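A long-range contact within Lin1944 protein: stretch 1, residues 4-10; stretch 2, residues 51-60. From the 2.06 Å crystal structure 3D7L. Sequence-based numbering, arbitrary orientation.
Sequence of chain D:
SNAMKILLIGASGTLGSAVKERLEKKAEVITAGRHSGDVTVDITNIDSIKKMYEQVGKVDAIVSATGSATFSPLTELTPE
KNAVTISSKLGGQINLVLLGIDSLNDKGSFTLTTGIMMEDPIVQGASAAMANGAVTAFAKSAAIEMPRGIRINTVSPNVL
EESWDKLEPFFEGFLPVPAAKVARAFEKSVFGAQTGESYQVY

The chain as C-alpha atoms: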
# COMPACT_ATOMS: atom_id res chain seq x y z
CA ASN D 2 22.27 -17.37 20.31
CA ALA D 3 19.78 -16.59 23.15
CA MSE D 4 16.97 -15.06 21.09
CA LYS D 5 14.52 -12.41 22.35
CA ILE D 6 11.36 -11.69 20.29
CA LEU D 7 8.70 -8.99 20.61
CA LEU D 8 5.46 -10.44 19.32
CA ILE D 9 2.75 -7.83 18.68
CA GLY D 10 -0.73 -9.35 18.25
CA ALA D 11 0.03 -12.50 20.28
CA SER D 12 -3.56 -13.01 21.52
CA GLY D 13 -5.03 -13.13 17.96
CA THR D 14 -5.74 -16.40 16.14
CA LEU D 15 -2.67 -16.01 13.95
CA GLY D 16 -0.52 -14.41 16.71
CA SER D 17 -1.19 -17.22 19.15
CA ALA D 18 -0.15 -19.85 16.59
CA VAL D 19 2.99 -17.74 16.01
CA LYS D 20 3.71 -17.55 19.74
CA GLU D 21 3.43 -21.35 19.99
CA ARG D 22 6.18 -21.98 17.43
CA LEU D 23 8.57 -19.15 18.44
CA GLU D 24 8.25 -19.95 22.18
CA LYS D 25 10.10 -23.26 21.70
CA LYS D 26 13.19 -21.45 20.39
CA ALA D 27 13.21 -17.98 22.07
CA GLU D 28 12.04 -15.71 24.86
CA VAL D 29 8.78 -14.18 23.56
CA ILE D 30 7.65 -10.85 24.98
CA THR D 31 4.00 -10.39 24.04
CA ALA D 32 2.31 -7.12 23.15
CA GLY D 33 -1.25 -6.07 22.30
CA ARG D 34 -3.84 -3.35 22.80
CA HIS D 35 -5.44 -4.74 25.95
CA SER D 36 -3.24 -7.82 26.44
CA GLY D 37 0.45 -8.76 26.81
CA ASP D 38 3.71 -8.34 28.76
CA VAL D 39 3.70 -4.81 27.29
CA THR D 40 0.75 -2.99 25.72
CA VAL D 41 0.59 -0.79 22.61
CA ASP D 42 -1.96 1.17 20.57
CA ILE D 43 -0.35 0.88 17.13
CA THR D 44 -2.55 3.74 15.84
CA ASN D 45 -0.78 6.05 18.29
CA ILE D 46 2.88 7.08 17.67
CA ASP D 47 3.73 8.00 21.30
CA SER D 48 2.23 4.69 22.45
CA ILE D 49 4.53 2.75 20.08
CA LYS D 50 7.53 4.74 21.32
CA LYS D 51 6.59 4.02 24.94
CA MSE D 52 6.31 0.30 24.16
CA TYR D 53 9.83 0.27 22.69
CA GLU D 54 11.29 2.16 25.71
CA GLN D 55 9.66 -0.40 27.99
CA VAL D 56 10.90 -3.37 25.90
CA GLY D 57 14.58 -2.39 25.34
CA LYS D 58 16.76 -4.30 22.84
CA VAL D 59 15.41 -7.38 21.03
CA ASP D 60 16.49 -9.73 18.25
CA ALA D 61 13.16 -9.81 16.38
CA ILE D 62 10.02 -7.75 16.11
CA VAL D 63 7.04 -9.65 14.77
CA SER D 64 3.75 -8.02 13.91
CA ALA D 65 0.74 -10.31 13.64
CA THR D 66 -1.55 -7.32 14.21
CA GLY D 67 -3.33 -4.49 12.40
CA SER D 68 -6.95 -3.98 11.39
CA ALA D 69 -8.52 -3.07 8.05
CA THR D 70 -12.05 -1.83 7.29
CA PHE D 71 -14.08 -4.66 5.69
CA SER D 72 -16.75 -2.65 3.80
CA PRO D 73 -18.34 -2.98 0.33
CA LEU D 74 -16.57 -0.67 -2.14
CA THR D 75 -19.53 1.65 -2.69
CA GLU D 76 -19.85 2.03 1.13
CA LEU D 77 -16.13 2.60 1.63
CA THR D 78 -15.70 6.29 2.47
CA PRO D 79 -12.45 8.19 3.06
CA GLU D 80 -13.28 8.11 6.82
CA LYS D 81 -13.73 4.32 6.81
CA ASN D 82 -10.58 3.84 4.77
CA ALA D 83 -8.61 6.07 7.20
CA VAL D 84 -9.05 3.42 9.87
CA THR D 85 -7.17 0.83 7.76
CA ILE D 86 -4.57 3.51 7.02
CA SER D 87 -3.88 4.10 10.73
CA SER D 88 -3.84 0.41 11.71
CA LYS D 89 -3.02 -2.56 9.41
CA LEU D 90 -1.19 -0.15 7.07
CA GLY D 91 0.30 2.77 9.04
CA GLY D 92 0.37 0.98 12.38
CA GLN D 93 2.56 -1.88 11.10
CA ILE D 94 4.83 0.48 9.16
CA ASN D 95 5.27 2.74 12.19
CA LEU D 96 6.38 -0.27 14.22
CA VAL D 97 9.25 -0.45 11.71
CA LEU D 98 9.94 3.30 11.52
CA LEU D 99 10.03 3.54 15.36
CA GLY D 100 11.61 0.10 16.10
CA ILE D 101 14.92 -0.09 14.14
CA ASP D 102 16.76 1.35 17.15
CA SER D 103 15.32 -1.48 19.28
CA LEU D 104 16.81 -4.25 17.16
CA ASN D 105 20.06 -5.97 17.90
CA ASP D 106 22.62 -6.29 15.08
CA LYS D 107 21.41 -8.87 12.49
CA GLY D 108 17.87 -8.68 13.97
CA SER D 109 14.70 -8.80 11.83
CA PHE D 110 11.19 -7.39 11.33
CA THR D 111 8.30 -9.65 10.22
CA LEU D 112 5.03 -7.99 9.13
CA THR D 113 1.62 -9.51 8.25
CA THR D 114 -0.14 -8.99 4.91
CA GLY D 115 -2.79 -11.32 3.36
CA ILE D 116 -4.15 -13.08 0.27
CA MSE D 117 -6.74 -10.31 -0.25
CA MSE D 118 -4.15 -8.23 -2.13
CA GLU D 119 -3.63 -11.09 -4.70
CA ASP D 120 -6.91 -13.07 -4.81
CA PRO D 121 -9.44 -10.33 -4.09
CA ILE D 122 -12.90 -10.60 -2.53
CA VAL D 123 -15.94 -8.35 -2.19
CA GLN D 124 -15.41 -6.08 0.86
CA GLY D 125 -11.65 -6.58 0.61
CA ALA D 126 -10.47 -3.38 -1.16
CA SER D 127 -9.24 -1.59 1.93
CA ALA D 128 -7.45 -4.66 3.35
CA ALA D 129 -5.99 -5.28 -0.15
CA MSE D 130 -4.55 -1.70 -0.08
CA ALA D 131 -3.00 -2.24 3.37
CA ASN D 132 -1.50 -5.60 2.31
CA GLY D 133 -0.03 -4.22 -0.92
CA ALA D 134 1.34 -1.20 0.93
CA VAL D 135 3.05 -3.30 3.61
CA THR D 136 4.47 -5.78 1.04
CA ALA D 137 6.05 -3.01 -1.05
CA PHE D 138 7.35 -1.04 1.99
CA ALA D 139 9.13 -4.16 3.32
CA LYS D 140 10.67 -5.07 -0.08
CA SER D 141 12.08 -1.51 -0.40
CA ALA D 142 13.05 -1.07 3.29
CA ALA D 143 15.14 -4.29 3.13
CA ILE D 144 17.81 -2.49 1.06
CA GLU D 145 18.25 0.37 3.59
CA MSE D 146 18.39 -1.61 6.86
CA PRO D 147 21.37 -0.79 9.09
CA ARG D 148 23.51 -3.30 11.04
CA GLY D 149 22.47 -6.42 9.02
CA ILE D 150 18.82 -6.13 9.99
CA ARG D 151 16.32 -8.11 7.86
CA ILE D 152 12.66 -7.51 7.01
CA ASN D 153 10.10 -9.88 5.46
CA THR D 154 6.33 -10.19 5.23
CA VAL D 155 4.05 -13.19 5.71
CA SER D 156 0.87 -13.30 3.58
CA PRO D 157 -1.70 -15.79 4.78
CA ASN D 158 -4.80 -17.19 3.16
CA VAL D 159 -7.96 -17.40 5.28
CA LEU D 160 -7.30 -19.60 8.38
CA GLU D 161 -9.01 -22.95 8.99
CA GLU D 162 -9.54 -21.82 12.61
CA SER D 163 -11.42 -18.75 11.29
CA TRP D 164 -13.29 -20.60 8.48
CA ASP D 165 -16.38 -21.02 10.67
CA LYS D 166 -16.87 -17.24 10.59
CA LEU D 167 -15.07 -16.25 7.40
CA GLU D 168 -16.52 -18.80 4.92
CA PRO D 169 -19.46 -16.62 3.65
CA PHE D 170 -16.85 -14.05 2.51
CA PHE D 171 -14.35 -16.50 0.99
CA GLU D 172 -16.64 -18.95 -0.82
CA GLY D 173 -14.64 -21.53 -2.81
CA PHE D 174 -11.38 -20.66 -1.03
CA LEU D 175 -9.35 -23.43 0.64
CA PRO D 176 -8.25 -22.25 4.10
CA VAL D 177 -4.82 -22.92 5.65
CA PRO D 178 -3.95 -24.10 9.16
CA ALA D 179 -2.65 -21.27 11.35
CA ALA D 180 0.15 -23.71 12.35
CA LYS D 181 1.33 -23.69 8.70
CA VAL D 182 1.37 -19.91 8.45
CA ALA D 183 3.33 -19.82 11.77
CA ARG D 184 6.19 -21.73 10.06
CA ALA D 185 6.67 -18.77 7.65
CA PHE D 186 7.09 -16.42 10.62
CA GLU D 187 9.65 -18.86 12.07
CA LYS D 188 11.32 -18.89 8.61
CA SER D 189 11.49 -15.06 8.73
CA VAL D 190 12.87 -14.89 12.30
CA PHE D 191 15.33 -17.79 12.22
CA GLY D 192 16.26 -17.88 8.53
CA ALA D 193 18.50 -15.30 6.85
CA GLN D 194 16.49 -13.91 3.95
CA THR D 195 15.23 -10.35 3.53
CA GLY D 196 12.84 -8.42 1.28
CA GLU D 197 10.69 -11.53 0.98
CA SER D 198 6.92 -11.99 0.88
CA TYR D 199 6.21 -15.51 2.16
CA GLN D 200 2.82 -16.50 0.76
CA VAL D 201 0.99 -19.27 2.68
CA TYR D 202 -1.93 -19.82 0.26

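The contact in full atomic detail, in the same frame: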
# COMPACT_ATOMS: atom_id res chain seq x y z
N MSE D 4 17.88 -15.94 21.82
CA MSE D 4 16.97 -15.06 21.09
C MSE D 4 15.85 -14.42 21.94
O MSE D 4 15.19 -15.09 22.74
CB MSE D 4 16.34 -15.85 19.94
CG MSE D 4 16.01 -15.04 18.74
SE MSE D 4 17.55 -15.04 17.55
CE MSE D 4 16.60 -14.37 16.01
N LYS D 5 15.62 -13.13 21.73
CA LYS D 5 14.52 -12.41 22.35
C LYS D 5 13.62 -11.83 21.25
O LYS D 5 14.10 -11.15 20.36
CB LYS D 5 15.07 -11.29 23.22
CG LYS D 5 14.11 -10.77 24.27
CD LYS D 5 14.85 -10.00 25.36
CE LYS D 5 13.87 -9.21 26.25
NZ LYS D 5 14.54 -8.53 27.41
N ILE D 6 12.32 -12.10 21.33
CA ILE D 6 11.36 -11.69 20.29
C ILE D 6 10.18 -10.91 20.86
O ILE D 6 9.52 -11.34 21.82
CB ILE D 6 10.82 -12.92 19.51
CG1 ILE D 6 11.98 -13.71 18.87
CG2 ILE D 6 9.81 -12.50 18.46
CD1 ILE D 6 11.57 -15.08 18.35
N LEU D 7 9.90 -9.75 20.27
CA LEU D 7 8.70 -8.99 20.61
C LEU D 7 7.61 -9.38 19.63
O LEU D 7 7.74 -9.16 18.41
CB LEU D 7 8.96 -7.48 20.57
CG LEU D 7 7.74 -6.58 20.83
CD1 LEU D 7 7.21 -6.72 22.26
CD2 LEU D 7 8.08 -5.10 20.51
N LEU D 8 6.55 -9.98 20.15
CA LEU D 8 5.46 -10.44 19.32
C LEU D 8 4.23 -9.57 19.57
O LEU D 8 3.61 -9.65 20.65
CB LEU D 8 5.16 -11.92 19.60
CG LEU D 8 3.92 -12.57 18.96
CD1 LEU D 8 3.85 -12.39 17.45
CD2 LEU D 8 3.87 -14.05 19.33
N ILE D 9 3.91 -8.73 18.58
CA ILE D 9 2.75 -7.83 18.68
C ILE D 9 1.57 -8.53 18.02
O ILE D 9 1.68 -8.94 16.87
CB ILE D 9 3.02 -6.44 18.02
CG1 ILE D 9 4.21 -5.77 18.71
CG2 ILE D 9 1.81 -5.49 18.16
CD1 ILE D 9 5.31 -5.30 17.78
N GLY D 10 0.47 -8.67 18.76
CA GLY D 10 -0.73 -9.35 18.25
C GLY D 10 -0.84 -10.79 18.73
O GLY D 10 -1.56 -11.59 18.14
N LYS D 51 6.58 4.47 23.54
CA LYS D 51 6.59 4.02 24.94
C LYS D 51 6.82 2.51 25.04
O LYS D 51 7.62 2.05 25.86
CB LYS D 51 5.29 4.39 25.66
CG LYS D 51 5.48 5.16 26.96
CD LYS D 51 6.03 4.32 28.11
CE LYS D 51 6.55 5.22 29.23
NZ LYS D 51 5.47 5.89 30.07
N MSE D 52 6.12 1.75 24.20
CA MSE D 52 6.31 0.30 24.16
C MSE D 52 7.78 -0.05 23.97
O MSE D 52 8.33 -0.84 24.73
CB MSE D 52 5.44 -0.36 23.10
CG MSE D 52 5.70 -1.88 22.98
SE MSE D 52 5.08 -2.66 21.35
CE MSE D 52 6.21 -1.76 20.08
N TYR D 53 8.42 0.56 22.98
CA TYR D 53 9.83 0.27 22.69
C TYR D 53 10.82 0.69 23.80
O TYR D 53 11.85 0.02 23.98
CB TYR D 53 10.24 0.87 21.33
CG TYR D 53 9.77 0.09 20.12
CD1 TYR D 53 9.96 -1.31 20.03
CD2 TYR D 53 9.15 0.74 19.04
CE1 TYR D 53 9.53 -2.02 18.90
CE2 TYR D 53 8.72 0.03 17.92
CZ TYR D 53 8.92 -1.34 17.85
OH TYR D 53 8.48 -2.02 16.71
N GLU D 54 10.52 1.78 24.51
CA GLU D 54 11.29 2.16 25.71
C GLU D 54 11.16 1.10 26.80
O GLU D 54 12.15 0.69 27.40
CB GLU D 54 10.83 3.50 26.31
CG GLU D 54 10.96 4.73 25.42
CD GLU D 54 10.23 5.96 26.02
OE1 GLU D 54 9.62 6.76 25.25
OE2 GLU D 54 10.26 6.12 27.26
N GLN D 55 9.92 0.66 27.04
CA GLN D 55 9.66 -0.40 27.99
C GLN D 55 10.43 -1.68 27.63
O GLN D 55 11.10 -2.24 28.48
CB GLN D 55 8.15 -0.67 28.14
CG GLN D 55 7.42 0.32 29.08
CD GLN D 55 5.87 0.15 29.13
OE1 GLN D 55 5.26 0.29 30.20
NE2 GLN D 55 5.25 -0.13 27.99
N VAL D 56 10.35 -2.09 26.36
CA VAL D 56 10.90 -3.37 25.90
C VAL D 56 12.44 -3.46 25.88
O VAL D 56 12.98 -4.53 26.13
CB VAL D 56 10.35 -3.76 24.50
CG1 VAL D 56 11.05 -4.99 23.97
CG2 VAL D 56 8.86 -4.02 24.58
N GLY D 57 13.13 -2.36 25.56
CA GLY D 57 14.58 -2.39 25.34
C GLY D 57 14.99 -3.13 24.07
O GLY D 57 14.21 -3.26 23.12
N LYS D 58 16.23 -3.64 24.04
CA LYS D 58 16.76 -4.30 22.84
C LYS D 58 16.22 -5.71 22.66
O LYS D 58 16.19 -6.49 23.61
CB LYS D 58 18.30 -4.33 22.87
CG LYS D 58 18.98 -3.01 22.46
CD LYS D 58 19.05 -2.90 20.94
CE LYS D 58 19.94 -1.75 20.47
NZ LYS D 58 20.15 -1.76 18.98
N VAL D 59 15.78 -6.01 21.43
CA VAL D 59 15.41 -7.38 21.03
C VAL D 59 16.08 -7.85 19.74
O VAL D 59 16.76 -7.08 19.04
CB VAL D 59 13.85 -7.58 20.97
CG1 VAL D 59 13.26 -7.41 22.35
CG2 VAL D 59 13.21 -6.62 19.98
N ASP D 60 15.92 -9.14 19.45
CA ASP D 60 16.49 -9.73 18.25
C ASP D 60 15.49 -9.75 17.11
O ASP D 60 15.88 -9.74 15.94
CB ASP D 60 16.96 -11.15 18.54
CG ASP D 60 18.03 -11.18 19.58
OD1 ASP D 60 17.76 -11.65 20.70
OD2 ASP D 60 19.13 -10.66 19.30

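Two hydrogen bonds join the stretches, and both pair Lys 5 with Asp 60. The backbone N of Lys 5 donates to OD1 of Asp 60 at 2.8 Å, with an N-H...O angle of 154°. In return, the backbone N of Asp 60 donates to O of Lys 5 at 2.9 Å, with an angle of 150°. Asp 60 thus binds both polar backbone atoms of one residue, using its side chain for the amide and its own amide for the carbonyl. OD2, the other carboxylate oxygen, is hydrogen-bonded elsewhere in the structure.

This pairing brings neighboring atoms close. CA of Met 4, a selenomethionine, lies 3.5 Å from OD1 of Asp 60. CG of Met 4 is 4.0 Å from CB of Asp 60. Beside the hydrogen bonds, O of Lys 5 is 3.6 Å from CB of Val 59. The CA atoms of Lys 5 and Val 59 are 5.3 Å apart and mark the backbone register.

The Lys 5 side chain is extended, with all four chi angles near t. Its aliphatic part lies along Lys 58 and Val 59: CG of Lys 5 is 4.0 Å from CG1 of Val 59, and CD of Lys 5 is 4.1 Å from O of Lys 58. The amino group forms no salt bridge across this contact.

Farther along, the contact becomes apolar. Strand 5-9 and helix 51-56 run roughly antiparallel, at 153°, and their axes approach to 11.5 Å. That spacing leaves room for a layer of side chains between them. Leu 7 is central to this layer. Its CA-to-CB bond points toward the helix, and 88 Å² of the residue is covered by stretch 2. CD2 of Leu 7 is 3.9 Å from CE of Met 52, also a selenomethionine, and 3.8 Å from CE1 of Tyr 53. CD1 of Leu 7 meets CG2 of Val 56 at 3.9 Å. Met 52 and Val 56 are one helical turn apart, so both can face the strand. Ile 9 extends the packing: CG1 of Ile 9 lies 4.2 Å from SE of Met 52.

The intervening Ile 6 and Leu 8 make no contact with stretch 2, as expected from the alternation of side chains along a strand. Gly 57 ends the helical conformation with a positive phi of 69°, which favors glycine. From there the chain leads through Lys 58 to Val 59 and Asp 60, beside the start of stretch 1. In all, the contact buries 485 Å², summed over both sides.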